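Local coordinates for hydrogenase expression/formation protein HypE (Desulfovibrio vulgaris subsp. vulgaris, PDB 2Z1U) that binds ATP and magnesium and probably takes part in the ATP-dependent maturation of hydrogenases, at residues A167-G172 with A299-S304; Q238-V243 with G312-G317; V243-V248 with M321-G326; G262-Y267 with G327-S332. All coordinates share one frame; numbering follows the deposited sequence.

Interaction 1. Residues A167-G172 with A299-S304; sequences AILISG and AARIGS
Ile168 and Ile170 on one strand meet Ile302 on the other, on the sheet face that helix 225-237 packs against. Ile302 stands with CG1 between its backbone N and carbonyl carbon (chi1 68°), and the two branches part: CG1 goes to Ile168 CG2 at 3.8 Å, whereas CG2 presses on Ile170 CG2 at 3.5 Å, a close carbon-carbon approach. Ile168 reaches Ser304 with its other branch, CD1 ending 3.5 Å from Ser304 O. On the face of Ala167 and Leu169, Leu169 CD2 rests on Arg301 CA at 3.7 Å. The Arg301 chain leaves with CG anti to the backbone N (chi1 -177°) and bends at chi3; its NH2 passes Ala167 CB at 3.5 Å, and salt bridges to Glu280 and Glu284 of helix 280-291 hold the guanidinium. Ile168 O takes the N-H of Ile302 at 2.8 Å and, weakly, that of Gly303. Ile170 and Ala300 exchange a nearly straight bond, Ile170 N to Ala300 O at 2.8 Å, and its return from Ala300 N. With Ile302 and Gly303 both opposite Ile168, this is a classic beta bulge between antiparallel central strands of the C-terminal AIR synthase-related domain.

Interaction 2. Residues Q238-V243 with G312-G317; sequences QAVCHV and GAARAG
A Schellman motif closing helix 225-237, followed by the start of strand 240-244, meets the loop that leads into strand 319-322: Gln238, Ala239 and Val240 touch Ala314 to Gly317. Gln238 is the C-prime residue, and its positive phi (51°) turns the chain out of the helix. Its CB leaves away from the loop, but the side chain bends at chi2 (-68°) and the amide end comes back, with OE1 3.4 Å from Ala316 CB. The other amide atom, NE2, is hydrogen-bonded to Gly235 O within the last turn of the helix, which helps to fix the rotation of the amide, whose OE1 is beside the alanine methyl. One backbone bond joins the segments: Gly317 N gives its hydrogen to Ala239 O at 2.8 Å, with an N-H...O angle of 160°. Val240 points toward the loop and packs by both branches. Its CG2 meets Ala314 CB at 3.9 Å, while CG1 lies 4.0 Å from Arg315 O. The contact buries Ala314 O, for which the model offers no hydrogen-bonding partner. Val320 also touches Val240 and Ala314, joining this patch to the next strand, and Ala316 leans on Val308. Beyond Gly317, Cys241 pairs with Gln318 and Val320. Far from the nucleotide sites, the contact is a loop closing onto a helix-to-strand connection at the N-terminal end of an inner strand of the mixed sheet.

Interaction 3. Residues V243-V248 with M321-G326; sequences VLETAV and METALG
Glu245 lies across the end of Met321, its aliphatic part over the thioether and its carboxylate reaching beyond to the following turn. Met321 leaves its strand with CG anti to the backbone N (chi1 -174°); SD lies 3.7 Å from Glu245 CB, and the bend at chi3 (72°) brings CE 3.6 Å from Glu245 OE2. Glu245 is extended beyond CG, putting its carboxylate near the turn, where OE1 accepts from Ala324 N at 2.9 Å. That bond is fairly straight and uses the anti lone pair of OE1, the one away from the other oxygen. It thus ties the carboxylate to the type I turn from Thr323 to Gly326, where Ala324 CB also touches Thr246 CG2 at 3.7 Å. Nearer the strands, Val243 CG1 meets Met321 CG on the same face of the sheet. On the other face Leu244 and Glu322 run alongside each other in the same direction, and Leu244 CD1 is 3.6 Å from Glu322 CD. The backbones pair in parallel: Glu322 N binds Val243 O at 2.7 Å, and Glu322 O receives Glu245 N at 2.8 Å. Glu322 O is gripped a second time by a water, which in turn accepts from Thr246 N and so bridges the segments where they diverge. Leu266 and Leu331 also touch Met321, extending its apolar surroundings. This is a parallel strand pair at its C-terminal end, one strand running into a 3-10 turn and the other into a beta turn, near the edge of a mixed sheet.

Interaction 4. Residues G262-Y267 with G327-S332; sequences GLDPLY and GHRLLS
The Tyr267 ring and the Arg329 guanidinium lie nearly parallel, their planes 14° apart, but they meet at their edges and not face over face: Arg329 NH1 is 4.2 Å from Tyr267 CE1. At the edge of the ring, in its plane, sits Ser332 O, to which Tyr267 OH donates a hydrogen bond of 2.6 Å on a lone pair of the carbonyl. Two waters lie in the guanidinium plane at its edge. One accepts from Arg329 NH2 and donates to Asp264 OD2; the other accepts from NH1 and donates to Tyr267 OH. Asp264 meets the arginine tip to tip, with the carboxylate turned 55° from the guanidinium, and Arg329 NH1 reaches the syn lone pair of Asp264 OD1 at 3.2 Å as a salt bridge. Asp264 OD2 accepts from Leu266 N at 3.0 Å, on its anti side and out of the carboxylate plane, in an Asx turn that helps to hold the carboxylate. Leu266 CD1 also approaches Leu331 CD2 at 4.1 Å, the two side chains crossing at about a right angle. Arg329 is thus linked to Asp264 directly and through a water, and to Tyr267 through a water, joining the loop after helix 252-260 to the edge strand 328-330; the negative aspartate would be expected to stabilise the arginine's positive charge.

How the interactions relate
The four contacts run across one mixed sheet in the C-terminal AIR synthase-related part of the chain, in which strands 167-170, 300-306, 240-244, 319-322 and 328-330 are consecutive neighbours. Interaction 1 joins the first pair and interaction 3 the third and fourth strands named; the centres of interactions 1 and 3 are about 12 Å apart, and a backbone hydrogen bond joins Leu244 to Ile302. Interaction 2 shares Val243 with interaction 3 and closes the opposite end of strand 240-244. Interaction 4, its centre about 10 Å from that of interaction 3, follows through Met321 and Arg329 to the edge strand. In sequence all the first segments precede all the second ones, so the final strands of the chain complete a sheet begun much earlier.

Interaction 1. Residues A167-G172 with A299-S304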
loop_
_atom_site.group_PDB
_atom_site.type_symbol
_atom_site.label_atom_id
_atom_site.label_comp_id
_atom_site.label_asym_id
_atom_site.label_seq_id
_atom_site.Cartn_x
_atom_site.Cartn_y
_atom_site.Cartn_z
ATOM N N ALA A 167 5.243 15.574 -29.971
ATOM C CA ALA A 167 6.507 15.990 -29.390
ATOM C C ALA A 167 6.754 15.201 -28.103
ATOM O O ALA A 167 5.809 14.791 -27.428
ATOM C CB ALA A 167 6.497 17.482 -29.118
ATOM N N ILE A 168 8.020 14.963 -27.777
ATOM C CA ILE A 168 8.387 14.326 -26.513
ATOM C C ILE A 168 9.129 15.369 -25.729
ATOM O O ILE A 168 10.157 15.883 -26.186
ATOM C CB ILE A 168 9.294 13.078 -26.693
ATOM C CG1 ILE A 168 8.653 12.051 -27.627
ATOM C CG2 ILE A 168 9.594 12.433 -25.326
ATOM C CD1 ILE A 168 9.594 10.886 -28.028
ATOM N N LEU A 169 8.547 15.737 -24.588
ATOM C CA LEU A 169 9.098 16.764 -23.716
ATOM C C LEU A 169 9.590 16.145 -22.412
ATOM O O LEU A 169 9.018 15.174 -21.893
ATOM C CB LEU A 169 8.045 17.842 -23.396
ATOM C CG LEU A 169 7.221 18.523 -24.485
ATOM C CD1 LEU A 169 6.289 19.553 -23.826
ATOM C CD2 LEU A 169 8.112 19.196 -25.550
ATOM N N ILE A 170 10.670 16.713 -21.894
ATOM C CA ILE A 170 11.164 16.345 -20.572
ATOM C C ILE A 170 11.073 17.562 -19.665
ATOM O O ILE A 170 11.246 18.711 -20.128
ATOM C CB ILE A 170 12.619 15.795 -20.661
ATOM C CG1 ILE A 170 12.957 14.945 -19.438
ATOM C CG2 ILE A 170 13.633 16.946 -20.878
ATOM C CD1 ILE A 170 12.170 13.624 -19.327
ATOM N N SER A 171 10.816 17.322 -18.381
ATOM C CA SER A 171 10.544 18.433 -17.433
ATOM C C SER A 171 11.802 18.948 -16.744
ATOM O O SER A 171 11.766 19.967 -16.086
ATOM C CB SER A 171 9.505 18.023 -16.380
ATOM O OG SER A 171 10.000 16.989 -15.561
ATOM N N GLY A 172 12.907 18.220 -16.886
ATOM C CA GLY A 172 14.189 18.635 -16.314
ATOM C C GLY A 172 15.304 17.611 -16.510
ATOM O O GLY A 172 15.163 16.672 -17.290
ATOM N N ALA A 299 13.709 21.995 -18.481
ATOM C CA ALA A 299 12.650 21.433 -19.337
ATOM C C ALA A 299 13.024 21.626 -20.803
ATOM O O ALA A 299 13.550 22.671 -21.167
ATOM C CB ALA A 299 11.299 22.072 -19.044
ATOM N N ALA A 300 12.782 20.604 -21.627
ATOM C CA ALA A 300 13.175 20.646 -23.043
ATOM C C ALA A 300 12.371 19.717 -23.938
ATOM O O ALA A 300 11.875 18.686 -23.501
ATOM C CB ALA A 300 14.669 20.346 -23.197
ATOM N N ARG A 301 12.236 20.108 -25.197
ATOM C CA ARG A 301 11.794 19.191 -26.224
ATOM C C ARG A 301 12.982 18.233 -26.473
ATOM O O ARG A 301 14.097 18.683 -26.754
ATOM C CB ARG A 301 11.431 19.963 -27.490
ATOM C CG ARG A 301 10.878 19.110 -28.623
ATOM C CD ARG A 301 10.934 19.887 -29.914
ATOM N NE ARG A 301 10.065 21.066 -29.915
ATOM C CZ ARG A 301 8.815 21.078 -30.369
ATOM N NH1 ARG A 301 8.107 22.203 -30.331
ATOM N NH2 ARG A 301 8.275 19.962 -30.866
ATOM N N ILE A 302 12.768 16.931 -26.303
ATOM C CA ILE A 302 13.878 15.970 -26.537
ATOM C C ILE A 302 13.733 15.085 -27.776
ATOM O O ILE A 302 14.666 14.351 -28.145
ATOM C CB ILE A 302 14.160 15.066 -25.304
ATOM C CG1 ILE A 302 12.989 14.097 -25.046
ATOM C CG2 ILE A 302 14.509 15.912 -24.083
ATOM C CD1 ILE A 302 13.278 13.029 -23.998
ATOM N N GLY A 303 12.580 15.151 -28.429
ATOM C CA GLY A 303 12.344 14.274 -29.574
ATOM C C GLY A 303 10.904 14.259 -30.042
ATOM O O GLY A 303 10.130 15.178 -29.754
ATOM N N SER A 304 10.554 13.212 -30.780
ATOM C CA SER A 304 9.225 13.094 -31.370
ATOM C C SER A 304 8.786 11.633 -31.512
ATOM O O SER A 304 9.615 10.710 -31.475
ATOM C CB SER A 304 9.159 13.825 -32.719
ATOM O OG SER A 304 9.996 13.216 -33.704
#

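Interaction 2. Residues Q238-V243 with G312-G317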
loop_
_atom_site.group_PDB
_atom_site.type_symbol
_atom_site.label_atom_id
_atom_site.label_comp_id
_atom_site.label_asym_id
_atom_site.label_seq_id
_atom_site.Cartn_x
_atom_site.Cartn_y
_atom_site.Cartn_z
ATOM N N GLN A 238 2.799 1.258 -29.689
ATOM C CA GLN A 238 3.208 0.621 -30.958
ATOM C C GLN A 238 3.741 1.633 -31.967
ATOM O O GLN A 238 3.303 1.699 -33.116
ATOM C CB GLN A 238 2.078 -0.236 -31.543
ATOM C CG GLN A 238 1.790 -1.474 -30.707
ATOM C CD GLN A 238 2.943 -2.458 -30.758
ATOM O OE1 GLN A 238 3.204 -3.063 -31.798
ATOM N NE2 GLN A 238 3.646 -2.612 -29.641
ATOM N N ALA A 239 4.697 2.426 -31.504
ATOM C CA ALA A 239 5.307 3.461 -32.313
ATOM C C ALA A 239 6.791 3.454 -32.011
ATOM O O ALA A 239 7.273 2.632 -31.241
ATOM C CB ALA A 239 4.692 4.820 -31.984
ATOM N N VAL A 240 7.519 4.370 -32.627
ATOM C CA VAL A 240 8.933 4.492 -32.335
ATOM C C VAL A 240 9.227 5.894 -31.827
ATOM O O VAL A 240 8.719 6.883 -32.367
ATOM C CB VAL A 240 9.856 3.965 -33.515
ATOM C CG1 VAL A 240 9.086 3.783 -34.830
ATOM C CG2 VAL A 240 11.117 4.784 -33.686
ATOM N N CYS A 241 9.974 5.968 -30.728
ATOM C CA CYS A 241 10.371 7.251 -30.172
ATOM C C CYS A 241 11.730 7.627 -30.726
ATOM O O CYS A 241 12.660 6.811 -30.717
ATOM C CB CYS A 241 10.381 7.204 -28.638
ATOM S SG CYS A 241 8.739 7.011 -27.905
ATOM N N HIS A 242 11.823 8.838 -31.273
ATOM C CA HIS A 242 13.085 9.377 -31.765
ATOM C C HIS A 242 13.538 10.512 -30.850
ATOM O O HIS A 242 12.807 11.462 -30.630
ATOM C CB HIS A 242 12.955 9.854 -33.219
ATOM C CG HIS A 242 12.929 8.735 -34.216
ATOM N ND1 HIS A 242 14.046 8.337 -34.921
ATOM C CD2 HIS A 242 11.927 7.908 -34.603
ATOM C CE1 HIS A 242 13.731 7.323 -35.710
ATOM N NE2 HIS A 242 12.452 7.041 -35.535
ATOM N N VAL A 243 14.748 10.397 -30.325
ATOM C CA VAL A 243 15.256 11.309 -29.314
ATOM C C VAL A 243 16.600 11.896 -29.759
ATOM O O VAL A 243 17.364 11.234 -30.457
ATOM C CB VAL A 243 15.336 10.580 -27.946
ATOM C CG1 VAL A 243 16.492 11.098 -27.088
ATOM C CG2 VAL A 243 14.001 10.766 -27.196
ATOM N N GLY A 312 13.891 5.100 -41.319
ATOM C CA GLY A 312 13.528 4.329 -40.147
ATOM C C GLY A 312 14.135 2.942 -40.244
ATOM O O GLY A 312 15.350 2.798 -40.412
ATOM N N ALA A 313 13.268 1.933 -40.186
ATOM C CA ALA A 313 13.630 0.509 -40.040
ATOM C C ALA A 313 13.472 0.077 -38.578
ATOM O O ALA A 313 13.311 -1.113 -38.282
ATOM C CB ALA A 313 15.038 0.200 -40.579
ATOM N N ALA A 314 13.501 1.053 -37.667
ATOM C CA ALA A 314 13.131 0.795 -36.283
ATOM C C ALA A 314 11.690 0.299 -36.270
ATOM O O ALA A 314 10.828 0.824 -36.992
ATOM C CB ALA A 314 13.280 2.043 -35.433
ATOM N N ARG A 315 11.459 -0.740 -35.481
ATOM C CA ARG A 315 10.150 -1.363 -35.374
ATOM C C ARG A 315 9.326 -0.720 -34.257
ATOM O O ARG A 315 9.842 0.109 -33.506
ATOM C CB ARG A 315 10.325 -2.847 -35.074
ATOM C CG ARG A 315 9.649 -3.748 -36.075
ATOM C CD ARG A 315 10.611 -4.200 -37.155
ATOM N NE ARG A 315 9.946 -4.899 -38.260
ATOM C CZ ARG A 315 9.277 -6.050 -38.148
ATOM N NH1 ARG A 315 9.141 -6.653 -36.969
ATOM N NH2 ARG A 315 8.721 -6.594 -39.225
ATOM N N ALA A 316 8.053 -1.119 -34.158
ATOM C CA ALA A 316 7.170 -0.704 -33.073
ATOM C C ALA A 316 7.806 -1.064 -31.753
ATOM O O ALA A 316 8.282 -2.185 -31.576
ATOM C CB ALA A 316 5.809 -1.383 -33.197
ATOM N N GLY A 317 7.819 -0.106 -30.826
ATOM C CA GLY A 317 8.396 -0.328 -29.516
ATOM C C GLY A 317 9.846 0.076 -29.347
ATOM O O GLY A 317 10.368 0.019 -28.239
#

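Interaction 3. Residues V243-V248 with M321-G326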
loop_
_atom_site.group_PDB
_atom_site.type_symbol
_atom_site.label_atom_id
_atom_site.label_comp_id
_atom_site.label_asym_id
_atom_site.label_seq_id
_atom_site.Cartn_x
_atom_site.Cartn_y
_atom_site.Cartn_z
ATOM N N VAL A 243 14.748 10.397 -30.325
ATOM C CA VAL A 243 15.256 11.309 -29.314
ATOM C C VAL A 243 16.600 11.896 -29.759
ATOM O O VAL A 243 17.364 11.234 -30.457
ATOM C CB VAL A 243 15.336 10.580 -27.946
ATOM C CG1 VAL A 243 16.492 11.098 -27.088
ATOM C CG2 VAL A 243 14.001 10.766 -27.196
ATOM N N LEU A 244 16.866 13.152 -29.394
ATOM C CA LEU A 244 18.122 13.815 -29.774
ATOM C C LEU A 244 19.047 13.906 -28.558
ATOM O O LEU A 244 18.714 14.594 -27.570
ATOM C CB LEU A 244 17.840 15.218 -30.337
ATOM C CG LEU A 244 19.012 15.992 -30.966
ATOM C CD1 LEU A 244 19.640 15.255 -32.170
ATOM C CD2 LEU A 244 18.568 17.398 -31.363
ATOM N N GLU A 245 20.203 13.234 -28.625
ATOM C CA GLU A 245 21.096 13.137 -27.446
ATOM C C GLU A 245 21.431 14.500 -26.817
ATOM O O GLU A 245 21.391 14.650 -25.592
ATOM C CB GLU A 245 22.401 12.384 -27.756
ATOM C CG GLU A 245 23.245 12.094 -26.494
ATOM C CD GLU A 245 24.429 11.173 -26.761
ATOM O OE1 GLU A 245 24.994 11.235 -27.851
ATOM O OE2 GLU A 245 24.814 10.392 -25.877
ATOM N N THR A 246 21.772 15.460 -27.667
ATOM C CA THR A 246 22.204 16.780 -27.225
ATOM C C THR A 246 21.081 17.553 -26.531
ATOM O O THR A 246 21.370 18.467 -25.779
ATOM C CB THR A 246 22.784 17.656 -28.359
ATOM O OG1 THR A 246 21.848 17.758 -29.444
ATOM C CG2 THR A 246 24.127 17.111 -28.858
ATOM N N ALA A 247 19.830 17.179 -26.809
ATOM C CA ALA A 247 18.647 17.847 -26.250
ATOM C C ALA A 247 18.223 17.295 -24.892
ATOM O O ALA A 247 17.452 17.953 -24.168
ATOM C CB ALA A 247 17.474 17.807 -27.249
ATOM N N VAL A 248 18.707 16.099 -24.537
ATOM C CA VAL A 248 18.422 15.515 -23.212
ATOM C C VAL A 248 19.331 16.204 -22.196
ATOM O O VAL A 248 20.546 16.122 -22.312
ATOM C CB VAL A 248 18.612 13.973 -23.161
ATOM C CG1 VAL A 248 18.169 13.402 -21.804
ATOM C CG2 VAL A 248 17.843 13.307 -24.287
ATOM N N MET A 321 18.000 7.084 -30.615
ATOM C CA MET A 321 18.589 8.360 -30.255
ATOM C C MET A 321 19.544 8.783 -31.342
ATOM O O MET A 321 20.483 8.027 -31.687
ATOM C CB MET A 321 19.326 8.253 -28.911
ATOM C CG MET A 321 19.864 9.590 -28.387
ATOM S SD MET A 321 20.395 9.524 -26.661
ATOM C CE MET A 321 21.899 8.557 -26.762
ATOM N N GLU A 322 19.301 9.965 -31.907
ATOM C CA GLU A 322 20.317 10.586 -32.747
ATOM C C GLU A 322 21.413 11.097 -31.815
ATOM O O GLU A 322 21.177 11.920 -30.929
ATOM C CB GLU A 322 19.769 11.725 -33.605
ATOM C CG GLU A 322 20.868 12.372 -34.417
ATOM C CD GLU A 322 20.398 13.517 -35.279
ATOM O OE1 GLU A 322 19.179 13.601 -35.531
ATOM O OE2 GLU A 322 21.250 14.334 -35.694
ATOM N N THR A 323 22.603 10.562 -32.032
ATOM C CA THR A 323 23.759 10.733 -31.177
ATOM C C THR A 323 24.394 12.138 -31.374
ATOM O O THR A 323 24.186 12.760 -32.415
ATOM C CB THR A 323 24.705 9.579 -31.543
ATOM O OG1 THR A 323 24.460 8.456 -30.660
ATOM C CG2 THR A 323 26.146 9.976 -31.556
ATOM N N ALA A 324 25.162 12.618 -30.381
ATOM C CA ALA A 324 25.880 13.914 -30.496
ATOM C C ALA A 324 26.943 13.915 -31.574
ATOM O O ALA A 324 27.370 14.973 -32.053
ATOM C CB ALA A 324 26.511 14.282 -29.163
ATOM N N LEU A 325 27.401 12.717 -31.947
ATOM C CA LEU A 325 28.435 12.596 -32.967
ATOM C C LEU A 325 27.876 12.561 -34.389
ATOM O O LEU A 325 28.641 12.567 -35.344
ATOM C CB LEU A 325 29.321 11.359 -32.713
ATOM C CG LEU A 325 29.772 11.064 -31.269
ATOM C CD1 LEU A 325 30.681 9.813 -31.263
ATOM C CD2 LEU A 325 30.520 12.272 -30.684
ATOM N N GLY A 326 26.551 12.516 -34.532
ATOM C CA GLY A 326 25.926 12.514 -35.860
ATOM C C GLY A 326 25.462 11.126 -36.339
ATOM O O GLY A 326 24.981 10.954 -37.497
HETATM O O HOH W 1 22.286 14.602 -30.656
#

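Interaction 4. Residues G262-Y267 with G327-S332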
loop_
_atom_site.group_PDB
_atom_site.type_symbol
_atom_site.label_atom_id
_atom_site.label_comp_id
_atom_site.label_asym_id
_atom_site.label_seq_id
_atom_site.Cartn_x
_atom_site.Cartn_y
_atom_site.Cartn_z
ATOM N N GLY A 262 30.929 4.625 -14.155
ATOM C CA GLY A 262 30.503 3.729 -15.236
ATOM C C GLY A 262 28.996 3.627 -15.408
ATOM O O GLY A 262 28.481 2.598 -15.860
ATOM N N LEU A 263 28.291 4.697 -15.042
ATOM C CA LEU A 263 26.835 4.751 -15.110
ATOM C C LEU A 263 26.340 5.541 -16.331
ATOM O O LEU A 263 27.011 6.444 -16.821
ATOM C CB LEU A 263 26.264 5.375 -13.819
ATOM C CG LEU A 263 26.621 4.787 -12.443
ATOM C CD1 LEU A 263 26.152 5.717 -11.315
ATOM C CD2 LEU A 263 26.051 3.386 -12.254
ATOM N N ASP A 264 25.143 5.204 -16.801
ATOM C CA ASP A 264 24.523 5.892 -17.931
ATOM C C ASP A 264 23.351 6.724 -17.399
ATOM O O ASP A 264 22.376 6.160 -16.897
ATOM C CB ASP A 264 24.061 4.851 -18.965
ATOM C CG ASP A 264 23.575 5.471 -20.267
ATOM O OD1 ASP A 264 23.692 4.780 -21.300
ATOM O OD2 ASP A 264 23.095 6.627 -20.277
ATOM N N PRO A 265 23.450 8.067 -17.493
ATOM C CA PRO A 265 22.407 8.948 -16.940
ATOM C C PRO A 265 21.023 8.718 -17.558
ATOM O O PRO A 265 20.013 9.063 -16.956
ATOM C CB PRO A 265 22.916 10.358 -17.274
ATOM C CG PRO A 265 23.930 10.166 -18.385
ATOM C CD PRO A 265 24.553 8.831 -18.114
ATOM N N LEU A 266 20.977 8.137 -18.758
ATOM C CA LEU A 266 19.690 7.856 -19.413
ATOM C C LEU A 266 18.930 6.654 -18.845
ATOM O O LEU A 266 17.776 6.424 -19.208
ATOM C CB LEU A 266 19.884 7.674 -20.920
ATOM C CG LEU A 266 20.678 8.735 -21.690
ATOM C CD1 LEU A 266 20.895 8.244 -23.122
ATOM C CD2 LEU A 266 19.983 10.095 -21.651
ATOM N N TYR A 267 19.597 5.876 -17.994
ATOM C CA TYR A 267 19.013 4.676 -17.388
ATOM C C TYR A 267 18.918 4.773 -15.871
ATOM O O TYR A 267 18.472 3.822 -15.218
ATOM C CB TYR A 267 19.812 3.423 -17.762
ATOM C CG TYR A 267 19.675 3.011 -19.208
ATOM C CD1 TYR A 267 20.423 3.632 -20.201
ATOM C CD2 TYR A 267 18.760 2.039 -19.584
ATOM C CE1 TYR A 267 20.294 3.259 -21.564
ATOM C CE2 TYR A 267 18.628 1.647 -20.930
ATOM C CZ TYR A 267 19.384 2.268 -21.912
ATOM O OH TYR A 267 19.237 1.877 -23.236
ATOM N N GLY A 327 25.578 10.136 -35.434
ATOM C CA GLY A 327 25.053 8.809 -35.741
ATOM C C GLY A 327 23.831 8.462 -34.935
ATOM O O GLY A 327 23.069 9.367 -34.503
ATOM N N HIS A 328 23.645 7.157 -34.696
ATOM C CA HIS A 328 22.507 6.685 -33.903
ATOM C C HIS A 328 22.858 5.612 -32.881
ATOM O O HIS A 328 23.810 4.841 -33.060
ATOM C CB HIS A 328 21.397 6.154 -34.808
ATOM C CG HIS A 328 20.891 7.161 -35.783
ATOM N ND1 HIS A 328 21.433 7.304 -37.039
ATOM C CD2 HIS A 328 19.923 8.101 -35.678
ATOM C CE1 HIS A 328 20.813 8.281 -37.674
ATOM N NE2 HIS A 328 19.890 8.777 -36.875
ATOM N N ARG A 329 22.045 5.562 -31.835
ATOM C CA ARG A 329 22.140 4.580 -30.772
ATOM C C ARG A 329 20.740 4.094 -30.443
ATOM O O ARG A 329 19.828 4.892 -30.161
ATOM C CB ARG A 329 22.836 5.171 -29.530
ATOM C CG ARG A 329 22.314 4.657 -28.200
ATOM C CD ARG A 329 23.412 4.161 -27.283
ATOM N NE ARG A 329 23.926 5.247 -26.473
ATOM C CZ ARG A 329 23.753 5.390 -25.157
ATOM N NH1 ARG A 329 23.105 4.482 -24.424
ATOM N NH2 ARG A 329 24.278 6.463 -24.578
ATOM N N LEU A 330 20.568 2.777 -30.478
ATOM C CA LEU A 330 19.327 2.158 -30.021
ATOM C C LEU A 330 19.342 2.133 -28.497
ATOM O O LEU A 330 20.277 1.606 -27.897
ATOM C CB LEU A 330 19.204 0.742 -30.617
ATOM C CG LEU A 330 17.935 -0.060 -30.327
ATOM C CD1 LEU A 330 16.673 0.618 -30.859
ATOM C CD2 LEU A 330 18.071 -1.487 -30.875
ATOM N N LEU A 331 18.325 2.731 -27.872
ATOM C CA LEU A 331 18.178 2.682 -26.420
ATOM C C LEU A 331 17.250 1.534 -26.034
ATOM O O LEU A 331 16.037 1.716 -25.969
ATOM C CB LEU A 331 17.610 4.009 -25.864
ATOM C CG LEU A 331 18.352 5.336 -26.091
ATOM C CD1 LEU A 331 17.620 6.515 -25.370
ATOM C CD2 LEU A 331 19.793 5.237 -25.633
ATOM N N SER A 332 17.813 0.364 -25.759
ATOM C CA SER A 332 17.011 -0.786 -25.332
ATOM C C SER A 332 16.906 -0.849 -23.817
ATOM O O SER A 332 17.620 -0.136 -23.118
ATOM C CB SER A 332 17.598 -2.086 -25.886
ATOM O OG SER A 332 17.724 -2.004 -27.292
HETATM O O HOH W 2 24.277 7.877 -22.416
HETATM O O HOH W 3 22.094 1.759 -24.186
#